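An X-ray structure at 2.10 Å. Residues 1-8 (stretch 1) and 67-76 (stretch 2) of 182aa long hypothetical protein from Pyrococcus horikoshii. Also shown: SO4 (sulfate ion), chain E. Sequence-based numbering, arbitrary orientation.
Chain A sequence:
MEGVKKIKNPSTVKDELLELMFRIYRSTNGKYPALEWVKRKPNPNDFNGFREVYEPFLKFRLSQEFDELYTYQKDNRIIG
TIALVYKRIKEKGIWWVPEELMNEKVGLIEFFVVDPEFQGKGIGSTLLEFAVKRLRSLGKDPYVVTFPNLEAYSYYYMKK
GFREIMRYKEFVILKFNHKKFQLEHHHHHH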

# COMPACT_ATOMS: atom_id res chain seq x y z
N MSE A 1 12.12 -26.60 13.57
CA MSE A 1 12.64 -25.58 14.54
C MSE A 1 12.59 -24.19 13.94
O MSE A 1 12.87 -23.99 12.75
CB MSE A 1 14.08 -25.91 14.93
CG MSE A 1 14.23 -27.10 15.86
SE MSE A 1 16.08 -27.47 16.27
CE MSE A 1 16.53 -25.81 17.15
N GLU A 2 12.25 -23.21 14.76
CA GLU A 2 12.15 -21.83 14.30
C GLU A 2 12.30 -20.88 15.48
O GLU A 2 12.38 -21.31 16.63
CB GLU A 2 10.81 -21.61 13.61
CG GLU A 2 9.59 -21.85 14.49
CD GLU A 2 8.29 -21.80 13.72
OE1 GLU A 2 7.21 -21.77 14.35
OE2 GLU A 2 8.34 -21.81 12.48
N GLY A 3 12.33 -19.58 15.19
CA GLY A 3 12.46 -18.59 16.24
C GLY A 3 13.31 -17.40 15.83
O GLY A 3 13.90 -17.39 14.74
N VAL A 4 13.35 -16.40 16.70
CA VAL A 4 14.13 -15.19 16.46
C VAL A 4 15.60 -15.48 16.68
O VAL A 4 15.97 -16.16 17.63
CB VAL A 4 13.70 -14.07 17.42
CG1 VAL A 4 14.56 -12.83 17.21
CG2 VAL A 4 12.23 -13.73 17.19
N LYS A 5 16.45 -14.98 15.81
CA LYS A 5 17.86 -15.24 15.99
C LYS A 5 18.66 -14.00 15.62
O LYS A 5 18.46 -13.42 14.55
CB LYS A 5 18.29 -16.44 15.15
CG LYS A 5 19.74 -16.85 15.34
CD LYS A 5 19.99 -18.20 14.71
CE LYS A 5 21.45 -18.61 14.85
NZ LYS A 5 22.36 -17.72 14.07
N LYS A 6 19.55 -13.60 16.51
CA LYS A 6 20.38 -12.43 16.29
C LYS A 6 21.53 -12.80 15.37
O LYS A 6 22.05 -13.91 15.44
CB LYS A 6 20.93 -11.92 17.62
CG LYS A 6 21.62 -10.56 17.55
CD LYS A 6 21.99 -10.09 18.94
CE LYS A 6 22.50 -8.64 18.95
NZ LYS A 6 23.79 -8.46 18.24
N ILE A 7 21.91 -11.89 14.48
CA ILE A 7 23.03 -12.16 13.59
C ILE A 7 24.25 -11.42 14.13
O ILE A 7 24.31 -10.19 14.11
CB ILE A 7 22.77 -11.69 12.15
CG1 ILE A 7 21.44 -12.25 11.62
CG2 ILE A 7 23.92 -12.14 11.26
CD1 ILE A 7 21.35 -13.78 11.56
N LYS A 8 25.24 -12.18 14.61
CA LYS A 8 26.46 -11.60 15.16
C LYS A 8 27.14 -10.64 14.19
O LYS A 8 27.49 -9.52 14.55
CB LYS A 8 27.44 -12.72 15.55
CG LYS A 8 28.69 -12.24 16.29
CD LYS A 8 29.54 -13.41 16.78
CE LYS A 8 30.79 -12.91 17.51
NZ LYS A 8 31.71 -14.03 17.91
S SO4 E . 7.00 -28.15 10.47
O1 SO4 E . 5.79 -27.70 9.76
O2 SO4 E . 7.14 -27.41 11.74
O3 SO4 E . 8.18 -27.92 9.63
O4 SO4 E . 6.88 -29.60 10.76
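Stretch 2 (67-76) DELYTYQKDN

Stretch 2 lies beside stretch 1 as an antiparallel β-strand: residues 68-74 are extended, run at 152° to the strand containing Glu2 to Lys6, and approach its axis to 4.6 Å. Asp67 leads in without touching stretch 1; at the far end Asp75 and Asn76 leave the extended conformation, with positive phi angles of 53° and 63°. Together the stretches bury 820 Å², both sides summed.

The register pairs Glu2 with Lys74, Gly3 with Gln73, Val4 with Tyr72, Lys5 with Thr71 and Lys6 with Tyr70. Two pairs exchange bonds both ways: Gly3 N to Gln73 O and Gln73 N to Gly3 O, each 3.0 Å, then Lys5 N to Thr71 O at 2.7 Å and Thr71 N to Lys5 O at 3.0 Å. Ile7 N to Leu69 O, 3.0 Å, continues the ladder, and Asp75 N to Met1 O, 2.7 Å, extends it at the other end. Between these rungs the backbones draw close, with Glu2 CA and Lys74 CA 4.0 Å apart and Glu2 CA 3.0 Å from Gln73 O, a CA-H...O contact.

The face carrying Glu2, Val4 and Lys6 receives Tyr70, Tyr72 and Lys74. The Tyr72 ring lies against the Gly3 backbone: Gly3 CA lies over the ring face, 4.2 Å from its centroid; a CB on Gly3 would point to the opposite face, that of Lys5, Thr71 and Gln73. Gly3 has phi/psi of 144/174°, where a CB would jam against the preceding carbonyl O. Val4 fits between the two tyrosines, its CG1 4.3 Å from Tyr70 CD1 and its CG2 4.2 Å from Tyr72 CD2. Beyond it, the extended Lys6 chain brings CG to 3.6 Å from Tyr70 CE1. Tyr70 OH donates to Glu68 OE2 at 2.7 Å, tying the ring tip to its own strand.

On the other face, the end of the Gln73 side chain comes nearer stretch 1 and touches the Lys5 and Ile7 side chains: its NE2 is 3.8 Å from Lys5 CD, and its OE1 is 3.8 Å from Ile7 CD1. The same Ile7 CD1 comes within 3.7 Å of Thr71 OG1, while Ile7 CG1 packs 4.0 Å from Leu69 CD2, so the buried isoleucine fills the space beside these three residues.

Charge closes the end of the ladder. The Met1 N terminus forms a salt bridge with Asp75 OD2 at 2.8 Å; the selenomethionine side chain starts sideways and only its end leads off. One water accepts from Met1 N (3.2 Å) and Lys74 NZ (3.1 Å) and donates to sulfate O2 (3.1 Å), linking both stretches to the ion.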

# COMPACT_ATOMS: atom_id res chain seq x y z
N ASP A 67 22.88 -1.49 13.74
CA ASP A 67 23.60 -1.69 15.01
C ASP A 67 23.28 -3.10 15.53
O ASP A 67 24.09 -3.72 16.23
CB ASP A 67 23.19 -0.63 16.04
CG ASP A 67 23.71 0.76 15.68
OD1 ASP A 67 24.91 0.90 15.35
OD2 ASP A 67 22.91 1.72 15.73
N GLU A 68 22.10 -3.60 15.17
CA GLU A 68 21.65 -4.94 15.52
C GLU A 68 20.71 -5.45 14.44
O GLU A 68 19.79 -4.74 14.03
CB GLU A 68 20.93 -4.94 16.87
CG GLU A 68 21.81 -4.50 18.02
CD GLU A 68 21.14 -4.66 19.38
OE1 GLU A 68 21.79 -4.32 20.38
OE2 GLU A 68 19.98 -5.11 19.45
N LEU A 69 20.96 -6.66 13.96
CA LEU A 69 20.13 -7.28 12.93
C LEU A 69 19.50 -8.55 13.49
O LEU A 69 20.20 -9.43 13.99
CB LEU A 69 20.97 -7.64 11.70
CG LEU A 69 20.22 -8.50 10.66
CD1 LEU A 69 19.02 -7.72 10.14
CD2 LEU A 69 21.15 -8.87 9.51
N TYR A 70 18.19 -8.64 13.39
CA TYR A 70 17.48 -9.81 13.88
C TYR A 70 16.77 -10.47 12.72
O TYR A 70 16.36 -9.82 11.77
CB TYR A 70 16.50 -9.39 14.97
CG TYR A 70 17.18 -8.94 16.24
CD1 TYR A 70 17.66 -9.86 17.17
CD2 TYR A 70 17.36 -7.58 16.51
CE1 TYR A 70 18.31 -9.45 18.34
CE2 TYR A 70 18.01 -7.16 17.67
CZ TYR A 70 18.48 -8.10 18.58
OH TYR A 70 19.11 -7.67 19.74
N THR A 71 16.65 -11.79 12.78
CA THR A 71 15.98 -12.52 11.72
C THR A 71 15.13 -13.59 12.33
O THR A 71 15.39 -14.05 13.45
CB THR A 71 16.96 -13.25 10.79
OG1 THR A 71 17.65 -14.26 11.53
CG2 THR A 71 17.97 -12.28 10.19
N TYR A 72 14.10 -14.00 11.61
CA TYR A 72 13.28 -15.09 12.08
C TYR A 72 13.74 -16.21 11.17
O TYR A 72 13.72 -16.08 9.95
CB TYR A 72 11.79 -14.80 11.89
CG TYR A 72 10.91 -15.83 12.58
CD1 TYR A 72 10.57 -17.03 11.95
CD2 TYR A 72 10.43 -15.61 13.87
CE1 TYR A 72 9.78 -17.98 12.59
CE2 TYR A 72 9.65 -16.55 14.53
CZ TYR A 72 9.32 -17.74 13.88
OH TYR A 72 8.55 -18.68 14.53
N GLN A 73 14.21 -17.29 11.77
CA GLN A 73 14.68 -18.42 11.00
C GLN A 73 13.88 -19.67 11.30
O GLN A 73 13.40 -19.88 12.42
CB GLN A 73 16.16 -18.68 11.28
CG GLN A 73 17.09 -17.52 10.92
CD GLN A 73 18.57 -17.87 11.03
OE1 GLN A 73 19.43 -16.98 11.00
NE2 GLN A 73 18.86 -19.16 11.16
N LYS A 74 13.73 -20.50 10.27
CA LYS A 74 13.04 -21.76 10.38
C LYS A 74 14.03 -22.76 9.82
O LYS A 74 14.38 -22.71 8.64
CB LYS A 74 11.77 -21.77 9.52
CG LYS A 74 10.86 -22.95 9.79
CD LYS A 74 9.63 -22.91 8.89
CE LYS A 74 8.45 -23.69 9.47
NZ LYS A 74 8.79 -25.11 9.78
N ASP A 75 14.51 -23.66 10.67
CA ASP A 75 15.46 -24.66 10.22
C ASP A 75 16.65 -24.00 9.52
O ASP A 75 17.00 -24.38 8.40
CB ASP A 75 14.76 -25.65 9.29
CG ASP A 75 13.69 -26.47 10.01
OD1 ASP A 75 12.80 -27.02 9.33
OD2 ASP A 75 13.74 -26.56 11.25
N ASN A 76 17.26 -23.01 10.18
CA ASN A 76 18.44 -22.29 9.66
C ASN A 76 18.20 -21.53 8.37
O ASN A 76 19.13 -21.33 7.58
CB ASN A 76 19.59 -23.27 9.44
CG ASN A 76 19.96 -24.03 10.70
OD1 ASN A 76 20.65 -25.04 10.64
ND2 ASN A 76 19.52 -23.53 11.83
O HOH W 1 9.32 -25.39 12.78
O HOH W 2 21.96 -17.31 10.73
O HOH W 3 23.61 -7.91 14.94